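Local coordinates for protein glycosyl hydrolase, family 38 (Enterococcus faecalis, PDB 5KBP) that probably cleaves terminal alpha-linked mannose from glycans, acting as a metal-dependent glycoside hydrolase of family 38, at residues N528-E533 / V600-Q605; K558-E563 / L674-P679; K446-Y451 / M486-T491. All coordinates share one frame; numbering follows the deposited sequence.

Contact 1 (N528-E533 / V600-Q605); sequences NEMENE and VKASYQ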
loop_
_atom_site.group_PDB
_atom_site.type_symbol
_atom_site.label_atom_id
_atom_site.label_comp_id
_atom_site.label_asym_id
_atom_site.label_seq_id
_atom_site.Cartn_x
_atom_site.Cartn_y
_atom_site.Cartn_z
ATOM N N ASN A 528 -9.659 -28.219 -36.339
ATOM C CA ASN A 528 -8.937 -27.394 -35.368
ATOM C C ASN A 528 -7.675 -26.797 -35.993
ATOM O O ASN A 528 -6.553 -27.024 -35.536
ATOM C CB ASN A 528 -8.601 -28.197 -34.106
ATOM C CG ASN A 528 -9.836 -28.666 -33.367
ATOM O OD1 ASN A 528 -10.892 -28.039 -33.441
ATOM N ND2 ASN A 528 -9.707 -29.770 -32.640
ATOM N N GLU A 529 -7.876 -26.018 -37.052
ATOM C CA GLU A 529 -6.771 -25.469 -37.821
ATOM C C GLU A 529 -6.997 -23.993 -38.117
ATOM O O GLU A 529 -8.134 -23.537 -38.270
ATOM C CB GLU A 529 -6.574 -26.234 -39.139
ATOM C CG GLU A 529 -5.943 -27.604 -38.965
ATOM C CD GLU A 529 -5.823 -28.370 -40.268
ATOM O OE1 GLU A 529 -6.840 -28.491 -40.984
ATOM O OE2 GLU A 529 -4.710 -28.847 -40.576
ATOM N N MET A 530 -5.892 -23.254 -38.182
ATOM C CA MET A 530 -5.868 -21.871 -38.634
ATOM C C MET A 530 -4.738 -21.709 -39.637
ATOM O O MET A 530 -3.763 -22.466 -39.626
ATOM C CB MET A 530 -5.657 -20.885 -37.477
ATOM C CG MET A 530 -6.686 -20.952 -36.375
ATOM S SD MET A 530 -6.322 -19.785 -35.048
ATOM C CE MET A 530 -4.706 -20.354 -34.527
ATOM N N GLU A 531 -4.869 -20.708 -40.504
ATOM C CA GLU A 531 -3.780 -20.377 -41.413
ATOM C C GLU A 531 -4.037 -19.014 -42.038
ATOM O O GLU A 531 -5.188 -18.620 -42.252
ATOM C CB GLU A 531 -3.605 -21.438 -42.510
ATOM C CG GLU A 531 -4.697 -21.464 -43.562
ATOM C CD GLU A 531 -4.514 -22.595 -44.553
ATOM O OE1 GLU A 531 -4.874 -23.744 -44.220
ATOM O OE2 GLU A 531 -3.995 -22.340 -45.660
ATOM N N ASN A 532 -2.947 -18.298 -42.307
ATOM C CA ASN A 532 -2.991 -17.078 -43.102
ATOM C C ASN A 532 -1.943 -17.166 -44.204
ATOM O O ASN A 532 -1.695 -18.248 -44.744
ATOM C CB ASN A 532 -2.770 -15.839 -42.226
ATOM C CG ASN A 532 -1.563 -15.969 -41.314
ATOM O OD1 ASN A 532 -0.688 -16.806 -41.532
ATOM N ND2 ASN A 532 -1.513 -15.135 -40.280
ATOM N N GLU A 533 -1.317 -16.044 -44.539
ATOM C CA GLU A 533 -0.295 -16.021 -45.576
ATOM C C GLU A 533 1.105 -16.267 -45.032
ATOM O O GLU A 533 2.062 -16.289 -45.814
ATOM C CB GLU A 533 -0.339 -14.685 -46.323
ATOM C CG GLU A 533 -0.074 -13.481 -45.440
ATOM C CD GLU A 533 -0.341 -12.168 -46.147
ATOM O OE1 GLU A 533 -1.464 -11.637 -46.013
ATOM O OE2 GLU A 533 0.570 -11.672 -46.843
ATOM N N VAL A 600 -10.407 -11.843 -40.713
ATOM C CA VAL A 600 -9.284 -11.072 -40.193
ATOM C C VAL A 600 -8.774 -11.577 -38.852
ATOM O O VAL A 600 -7.668 -11.186 -38.446
ATOM C CB VAL A 600 -9.634 -9.571 -40.084
ATOM C CG1 VAL A 600 -10.051 -9.020 -41.438
ATOM C CG2 VAL A 600 -10.727 -9.355 -39.049
ATOM N N LYS A 601 -9.519 -12.425 -38.147
ATOM C CA LYS A 601 -9.111 -12.840 -36.813
ATOM C C LYS A 601 -9.832 -14.126 -36.434
ATOM O O LYS A 601 -11.031 -14.268 -36.682
ATOM C CB LYS A 601 -9.402 -11.740 -35.784
ATOM C CG LYS A 601 -9.033 -12.096 -34.355
ATOM C CD LYS A 601 -9.381 -10.959 -33.408
ATOM C CE LYS A 601 -9.063 -11.319 -31.968
ATOM N NZ LYS A 601 -9.387 -10.199 -31.042
ATOM N N ALA A 602 -9.087 -15.051 -35.831
ATOM C CA ALA A 602 -9.641 -16.306 -35.346
ATOM C C ALA A 602 -8.895 -16.715 -34.085
ATOM O O ALA A 602 -7.693 -16.470 -33.952
ATOM C CB ALA A 602 -9.550 -17.414 -36.402
ATOM N N SER A 603 -9.620 -17.338 -33.157
ATOM C CA SER A 603 -9.047 -17.750 -31.885
ATOM C C SER A 603 -9.609 -19.103 -31.476
ATOM O O SER A 603 -10.774 -19.416 -31.734
ATOM C CB SER A 603 -9.320 -16.722 -30.777
ATOM O OG SER A 603 -10.701 -16.668 -30.464
ATOM N N TYR A 604 -8.761 -19.900 -30.828
ATOM C CA TYR A 604 -9.128 -21.207 -30.300
ATOM C C TYR A 604 -8.904 -21.240 -28.796
ATOM O O TYR A 604 -7.957 -20.633 -28.285
ATOM C CB TYR A 604 -8.306 -22.324 -30.955
ATOM C CG TYR A 604 -8.847 -22.816 -32.276
ATOM C CD1 TYR A 604 -8.667 -22.082 -33.440
ATOM C CD2 TYR A 604 -9.524 -24.025 -32.362
ATOM C CE1 TYR A 604 -9.156 -22.534 -34.650
ATOM C CE2 TYR A 604 -10.015 -24.485 -33.569
ATOM C CZ TYR A 604 -9.827 -23.734 -34.709
ATOM O OH TYR A 604 -10.309 -24.184 -35.914
ATOM N N GLN A 605 -9.775 -21.957 -28.093
ATOM C CA GLN A 605 -9.608 -22.213 -26.669
ATOM C C GLN A 605 -9.112 -23.637 -26.480
ATOM O O GLN A 605 -9.710 -24.583 -27.005
ATOM C CB GLN A 605 -10.918 -22.008 -25.908
ATOM C CG GLN A 605 -10.765 -22.093 -24.396
ATOM C CD GLN A 605 -12.067 -22.413 -23.690
ATOM O OE1 GLN A 605 -12.708 -23.426 -23.976
ATOM N NE2 GLN A 605 -12.465 -21.552 -22.760
#
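M530 and Y604 meet in the interior of a beta sandwich, where strand 529-531 of one antiparallel sheet lies over strand 601-605 of the other. The strands run roughly antiparallel, at 151° between their directions, and their axes come within 8.5 Å, so side chains bridge the gap. Y604 reaches up from its strand with its ring lying between M530 and N528. The closest carbon-to-carbon touch is M530 CG against Y604 CE1, at 3.4 Å, where the two side chains, coming from facing strands, pass alongside with opposed directions. Beyond it, M530 SD sits at the edge of the ring, 4.9 Å from the centroid of Y604 and 76° off its normal, a Met-aromatic contact. The same sulfur packs on the methyl of A602, with M530 SD 4.2 Å from A602 CB. M530 CG stands beside its own backbone N (chi1 -58°); SD then continues straight on toward strand 601-605, and the chain bends only at the terminal methyl. At the far end of the ring, Y604 OH comes under the G1 bulge at N528 and E529, with N528 CA packed close by; E529 N gives it a weak, bent hydrogen bond of 3.3 Å. I539 and P525 also pack on Y604. The one assigned bond being weak, the contact probably holds the sheets face to face mainly through dispersion, while the phenol carries its hydroxyl across to the backbone of the opposite sheet.

Contact 2 (K558-E563 / L674-P679); sequences KLLTFE and LRVLFP. With SO4 (sulfate ion), chain K.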
loop_
_atom_site.group_PDB
_atom_site.type_symbol
_atom_site.label_atom_id
_atom_site.label_comp_id
_atom_site.label_asym_id
_atom_site.label_seq_id
_atom_site.Cartn_x
_atom_site.Cartn_y
_atom_site.Cartn_z
ATOM N N LYS A 558 4.960 -30.075 -31.506
ATOM C CA LYS A 558 4.936 -30.164 -30.046
ATOM C C LYS A 558 5.113 -28.806 -29.372
ATOM O O LYS A 558 5.587 -28.728 -28.234
ATOM C CB LYS A 558 5.987 -31.154 -29.531
ATOM C CG LYS A 558 5.800 -32.568 -30.056
ATOM C CD LYS A 558 6.893 -33.494 -29.555
ATOM C CE LYS A 558 6.702 -34.899 -30.090
ATOM N NZ LYS A 558 7.762 -35.834 -29.629
ATOM N N LEU A 559 4.729 -27.730 -30.050
ATOM C CA LEU A 559 4.805 -26.402 -29.464
ATOM C C LEU A 559 3.659 -26.187 -28.480
ATOM O O LEU A 559 2.602 -26.817 -28.578
ATOM C CB LEU A 559 4.771 -25.335 -30.556
ATOM C CG LEU A 559 5.916 -25.378 -31.571
ATOM C CD1 LEU A 559 5.689 -24.372 -32.688
ATOM C CD2 LEU A 559 7.244 -25.120 -30.878
ATOM N N LEU A 560 3.885 -25.281 -27.526
ATOM C CA LEU A 560 2.915 -24.963 -26.476
ATOM C C LEU A 560 2.606 -26.196 -25.625
ATOM O O LEU A 560 1.449 -26.576 -25.429
ATOM C CB LEU A 560 1.635 -24.361 -27.066
ATOM C CG LEU A 560 0.703 -23.611 -26.111
ATOM C CD1 LEU A 560 1.345 -22.312 -25.652
ATOM C CD2 LEU A 560 -0.652 -23.356 -26.759
ATOM N N THR A 561 3.662 -26.828 -25.121
ATOM C CA THR A 561 3.545 -27.952 -24.201
ATOM C C THR A 561 3.854 -27.470 -22.789
ATOM O O THR A 561 4.863 -26.792 -22.568
ATOM C CB THR A 561 4.490 -29.089 -24.594
ATOM O OG1 THR A 561 4.091 -29.629 -25.861
ATOM C CG2 THR A 561 4.466 -30.196 -23.549
ATOM N N PHE A 562 2.988 -27.817 -21.844
ATOM C CA PHE A 562 3.118 -27.369 -20.464
ATOM C C PHE A 562 3.785 -28.443 -19.615
ATOM O O PHE A 562 3.538 -29.639 -19.795
ATOM C CB PHE A 562 1.750 -27.002 -19.885
ATOM C CG PHE A 562 1.091 -25.851 -20.589
ATOM C CD1 PHE A 562 1.470 -24.547 -20.312
ATOM C CD2 PHE A 562 0.104 -26.071 -21.533
ATOM C CE1 PHE A 562 0.870 -23.485 -20.963
ATOM C CE2 PHE A 562 -0.500 -25.013 -22.186
ATOM C CZ PHE A 562 -0.115 -23.718 -21.900
ATOM N N GLU A 563 4.633 -28.002 -18.688
ATOM C CA GLU A 563 5.418 -28.898 -17.850
ATOM C C GLU A 563 5.435 -28.361 -16.429
ATOM O O GLU A 563 5.789 -27.199 -16.207
ATOM C CB GLU A 563 6.850 -29.031 -18.379
ATOM C CG GLU A 563 7.764 -29.885 -17.517
ATOM C CD GLU A 563 9.230 -29.584 -17.757
ATOM O OE1 GLU A 563 9.733 -28.586 -17.199
ATOM O OE2 GLU A 563 9.877 -30.339 -18.513
ATOM N N LEU A 674 5.603 -24.075 -13.054
ATOM C CA LEU A 674 4.926 -24.388 -14.306
ATOM C C LEU A 674 5.575 -23.612 -15.444
ATOM O O LEU A 674 5.757 -22.394 -15.346
ATOM C CB LEU A 674 3.437 -24.049 -14.224
ATOM C CG LEU A 674 2.630 -24.300 -15.499
ATOM C CD1 LEU A 674 2.496 -25.793 -15.772
ATOM C CD2 LEU A 674 1.266 -23.635 -15.408
ATOM N N ARG A 675 5.920 -24.319 -16.518
ATOM C CA ARG A 675 6.548 -23.712 -17.681
ATOM C C ARG A 675 5.806 -24.135 -18.942
ATOM O O ARG A 675 5.020 -25.087 -18.939
ATOM C CB ARG A 675 8.028 -24.109 -17.802
ATOM C CG ARG A 675 8.760 -24.239 -16.478
ATOM C CD ARG A 675 9.843 -25.303 -16.569
ATOM N NE ARG A 675 11.077 -24.803 -17.169
ATOM C CZ ARG A 675 12.061 -25.585 -17.605
ATOM N NH1 ARG A 675 11.948 -26.903 -17.522
ATOM N NH2 ARG A 675 13.153 -25.049 -18.132
ATOM N N VAL A 676 6.069 -23.409 -20.026
ATOM C CA VAL A 676 5.559 -23.736 -21.351
ATOM C C VAL A 676 6.751 -23.988 -22.264
ATOM O O VAL A 676 7.755 -23.268 -22.205
ATOM C CB VAL A 676 4.646 -22.619 -21.906
ATOM C CG1 VAL A 676 5.370 -21.278 -21.927
ATOM C CG2 VAL A 676 4.129 -22.984 -23.291
ATOM N N LEU A 677 6.650 -25.022 -23.094
ATOM C CA LEU A 677 7.769 -25.505 -23.890
ATOM C C LEU A 677 7.557 -25.190 -25.364
ATOM O O LEU A 677 6.431 -25.250 -25.869
ATOM C CB LEU A 677 7.959 -27.014 -23.702
ATOM C CG LEU A 677 8.886 -27.500 -22.581
ATOM C CD1 LEU A 677 8.574 -26.826 -21.252
ATOM C CD2 LEU A 677 8.803 -29.014 -22.446
ATOM N N PHE A 678 8.650 -24.857 -26.051
ATOM C CA PHE A 678 8.627 -24.581 -27.487
ATOM C C PHE A 678 9.826 -25.250 -28.139
ATOM O O PHE A 678 10.892 -24.638 -28.291
ATOM C CB PHE A 678 8.631 -23.078 -27.770
ATOM C CG PHE A 678 7.387 -22.371 -27.323
ATOM C CD1 PHE A 678 6.245 -22.392 -28.107
ATOM C CD2 PHE A 678 7.362 -21.675 -26.127
ATOM C CE1 PHE A 678 5.098 -21.739 -27.702
ATOM C CE2 PHE A 678 6.218 -21.019 -25.716
ATOM C CZ PHE A 678 5.084 -21.052 -26.505
ATOM N N PRO A 679 9.694 -26.516 -28.532
ATOM C CA PRO A 679 10.797 -27.194 -29.231
ATOM C C PRO A 679 11.067 -26.549 -30.582
ATOM O O PRO A 679 10.219 -26.561 -31.478
ATOM C CB PRO A 679 10.289 -28.634 -29.377
ATOM C CG PRO A 679 9.242 -28.781 -28.324
ATOM C CD PRO A 679 8.587 -27.437 -28.228
HETATM S S SO4 K . 8.021 -37.549 -32.817
HETATM O O1 SO4 K . 8.028 -36.161 -33.271
HETATM O O2 SO4 K . 6.655 -37.948 -32.493
HETATM O O3 SO4 K . 8.541 -38.409 -33.876
HETATM O O4 SO4 K . 8.861 -37.677 -31.630
#
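E563 and R675 form a salt bridge, R675 NH1 giving its proton to E563 OE1 at 2.8 Å. The bond enters the syn lone pair of OE1 and lies near the guanidinium plane, though carboxylate and guanidinium are turned 37° apart. The two side chains run side by side. E563 CG is anti to the backbone N (chi1 177°), while R675 bends along its chain to bring NH1 to the acid; its NH2 makes a second salt bridge, to E739. Beneath this pair the backbones join twice, E563 N to R675 O at 3.0 Å and R675 N to E563 O at 2.9 Å. Further along, T561 and L677 form the next hydrogen-bonded pair, and L677 O also receives a weak bond from L560 N. T561 OG1 turns back to K558 O at 2.9 Å, approaching from above the carbonyl plane, and K558 NZ reaches a sulfate ion, probably from the crystallisation liquor.

Packing fills the other face. F562 CE1 rests 4.0 Å from V676 CB, L560 CD1 touches V676 CG2 at 3.7 Å, and L560 CD1 lies 4.0 Å from F678 CZ. Y778 and T648, on strands of the facing sheet, help cover this apolar patch, while L559 CD2 nestles against P679 CD at 3.8 Å. Two residues, L560 and T561, stand opposite the single L677: a G1 beta bulge between antiparallel neighbours, set in one layer of the large beta sandwich of the family 38 C-terminal domain.

Contact 3 (K446-Y451 / M486-T491); sequences KATPDY and MAKYLT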
loop_
_atom_site.group_PDB
_atom_site.type_symbol
_atom_site.label_atom_id
_atom_site.label_comp_id
_atom_site.label_asym_id
_atom_site.label_seq_id
_atom_site.Cartn_x
_atom_site.Cartn_y
_atom_site.Cartn_z
ATOM N N LYS A 446 -34.206 0.470 -26.280
ATOM C CA LYS A 446 -34.124 1.172 -27.553
ATOM C C LYS A 446 -33.374 0.324 -28.573
ATOM O O LYS A 446 -32.295 -0.201 -28.285
ATOM C CB LYS A 446 -33.435 2.523 -27.374
ATOM C CG LYS A 446 -33.526 3.427 -28.594
ATOM C CD LYS A 446 -32.914 4.793 -28.323
ATOM C CE LYS A 446 -33.097 5.725 -29.512
ATOM N NZ LYS A 446 -32.532 7.080 -29.256
ATOM N N ALA A 447 -33.952 0.190 -29.764
ATOM C CA ALA A 447 -33.334 -0.612 -30.811
ATOM C C ALA A 447 -32.008 0.002 -31.244
ATOM O O ALA A 447 -31.816 1.220 -31.202
ATOM C CB ALA A 447 -34.273 -0.738 -32.010
ATOM N N THR A 448 -31.085 -0.861 -31.666
ATOM C CA THR A 448 -29.757 -0.424 -32.067
ATOM C C THR A 448 -29.684 -0.333 -33.579
ATOM O O THR A 448 -29.804 -1.367 -34.257
ATOM C CB THR A 448 -28.694 -1.385 -31.548
ATOM O OG1 THR A 448 -28.751 -1.436 -30.117
ATOM C CG2 THR A 448 -27.306 -0.929 -31.982
ATOM N N PRO A 449 -29.495 0.852 -34.152
ATOM C CA PRO A 449 -29.316 0.947 -35.603
ATOM C C PRO A 449 -27.992 0.330 -36.026
ATOM O O PRO A 449 -27.049 0.210 -35.242
ATOM C CB PRO A 449 -29.333 2.457 -35.872
ATOM C CG PRO A 449 -29.883 3.083 -34.619
ATOM C CD PRO A 449 -29.478 2.174 -33.506
ATOM N N ASP A 450 -27.935 -0.072 -37.292
ATOM C CA ASP A 450 -26.690 -0.573 -37.857
ATOM C C ASP A 450 -25.779 0.602 -38.185
ATOM O O ASP A 450 -26.213 1.580 -38.800
ATOM C CB ASP A 450 -26.959 -1.410 -39.105
ATOM C CG ASP A 450 -25.725 -2.151 -39.583
ATOM O OD1 ASP A 450 -24.853 -2.454 -38.742
ATOM O OD2 ASP A 450 -25.628 -2.433 -40.796
ATOM N N TYR A 451 -24.522 0.511 -37.765
ATOM C CA TYR A 451 -23.570 1.596 -37.933
ATOM C C TYR A 451 -22.466 1.210 -38.909
ATOM O O TYR A 451 -22.276 0.038 -39.243
ATOM C CB TYR A 451 -22.964 2.009 -36.586
ATOM C CG TYR A 451 -23.894 2.854 -35.747
ATOM C CD1 TYR A 451 -23.902 4.238 -35.863
ATOM C CD2 TYR A 451 -24.772 2.267 -34.844
ATOM C CE1 TYR A 451 -24.756 5.015 -35.100
ATOM C CE2 TYR A 451 -25.628 3.035 -34.077
ATOM C CZ TYR A 451 -25.617 4.409 -34.209
ATOM O OH TYR A 451 -26.467 5.177 -33.448
ATOM N N MET A 486 -26.625 7.900 -17.843
ATOM C CA MET A 486 -26.742 6.555 -18.390
ATOM C C MET A 486 -26.413 6.618 -19.875
ATOM O O MET A 486 -26.916 7.494 -20.587
ATOM C CB MET A 486 -28.147 5.991 -18.180
ATOM C CG MET A 486 -28.503 5.708 -16.734
ATOM S SD MET A 486 -27.467 4.419 -16.015
ATOM C CE MET A 486 -28.393 4.046 -14.529
ATOM N N ALA A 487 -25.569 5.702 -20.339
ATOM C CA ALA A 487 -25.085 5.742 -21.709
ATOM C C ALA A 487 -25.214 4.373 -22.359
ATOM O O ALA A 487 -25.321 3.345 -21.688
ATOM C CB ALA A 487 -23.627 6.214 -21.778
ATOM N N LYS A 488 -25.201 4.381 -23.689
ATOM C CA LYS A 488 -25.168 3.169 -24.495
ATOM C C LYS A 488 -23.889 3.176 -25.316
ATOM O O LYS A 488 -23.574 4.174 -25.973
ATOM C CB LYS A 488 -26.394 3.069 -25.408
ATOM C CG LYS A 488 -26.512 1.738 -26.130
ATOM C CD LYS A 488 -27.889 1.566 -26.747
ATOM C CE LYS A 488 -28.091 0.150 -27.259
ATOM N NZ LYS A 488 -29.487 -0.079 -27.726
ATOM N N TYR A 489 -23.152 2.070 -25.272
ATOM C CA TYR A 489 -21.849 1.976 -25.911
ATOM C C TYR A 489 -21.865 0.892 -26.975
ATOM O O TYR A 489 -22.463 -0.173 -26.787
ATOM C CB TYR A 489 -20.751 1.678 -24.887
ATOM C CG TYR A 489 -20.589 2.754 -23.845
ATOM C CD1 TYR A 489 -19.741 3.832 -24.060
ATOM C CD2 TYR A 489 -21.286 2.697 -22.647
ATOM C CE1 TYR A 489 -19.589 4.822 -23.109
ATOM C CE2 TYR A 489 -21.142 3.682 -21.688
ATOM C CZ TYR A 489 -20.293 4.743 -21.926
ATOM O OH TYR A 489 -20.144 5.727 -20.977
ATOM N N LEU A 490 -21.202 1.170 -28.092
ATOM C CA LEU A 490 -21.038 0.211 -29.172
ATOM C C LEU A 490 -19.560 -0.125 -29.307
ATOM O O LEU A 490 -18.710 0.773 -29.300
ATOM C CB LEU A 490 -21.585 0.766 -30.488
ATOM C CG LEU A 490 -22.078 -0.289 -31.480
ATOM C CD1 LEU A 490 -23.088 -1.207 -30.808
ATOM C CD2 LEU A 490 -22.683 0.365 -32.709
ATOM N N THR A 491 -19.259 -1.414 -29.417
ATOM C CA THR A 491 -17.890 -1.910 -29.515
ATOM C C THR A 491 -17.634 -2.315 -30.962
ATOM O O THR A 491 -18.211 -3.293 -31.450
ATOM C CB THR A 491 -17.669 -3.081 -28.561
ATOM O OG1 THR A 491 -17.846 -2.636 -27.209
ATOM C CG2 THR A 491 -16.273 -3.643 -28.724
#
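K488 NZ gathers oxygens at the end of a helix. It donates to T448 OG1 at 2.8 Å, and K446 O lies 2.9 Å from K488 NZ at an angle too poor for a hydrogen bond. A weak bond to L443 O, in the last turn of helix 436-445, and a long, weak ion pair with E468 also belong to the group. T448 OG1 is itself hydrogen-bonded to E468, so the hydroxyl links the lysine to the same acid that faces it more distantly.

The lysine gets there by reaching straight out. Its CG is anti to the backbone N (chi1 -172°) and the rest of the chain is extended, which carries the ammonium from the strand to the loop; it crosses T448 at a slant. Carbonyl oxygens at the C-terminal end of a helix and the nearby carboxylate would probably favour the charged form of this largely buried amine.

The rest of the contact is apolar. L490, two residues on and on the same side of the strand, sets CD2 3.5 Å from Y451 CD2, with Y451 CG next at 4.1 Å. The methyl approaches the ring obliquely. The other branch looks to the threonine: L490 CD1 is 4.4 Å from T448 CG2. Y451 also packs on L509 and Q511 of strand 503-511, and L490 on I465.

What results is a loop folded over the middle strand of a three-stranded antiparallel sheet, strand 483-499 between 416-430 and 463-475. The polar end of this helix-to-strand connection sits at the lysine, and its apolar end, at Y451, enters the neighbouring sheet through strand 451-454.

In the fold
Going along the chain from the N terminus, contact 3 comes first and closes early: 34 residues separate its segments, and it ties the exit of helix 436-445 to the three-stranded sheet. Only after it is shut does the chain begin the large sandwich. There contact 1 opens at 528-533 and contact 2 at 558-563; contact 1 then closes at 600-605 before contact 2 closes at 674-679, so the two loops cross. Contact 1 joins the two sheets face to face, whereas contact 2 pairs neighbouring strands within one of them. Their centres are 20 Å apart, and that of contact 3 lies 29 Å from contact 1.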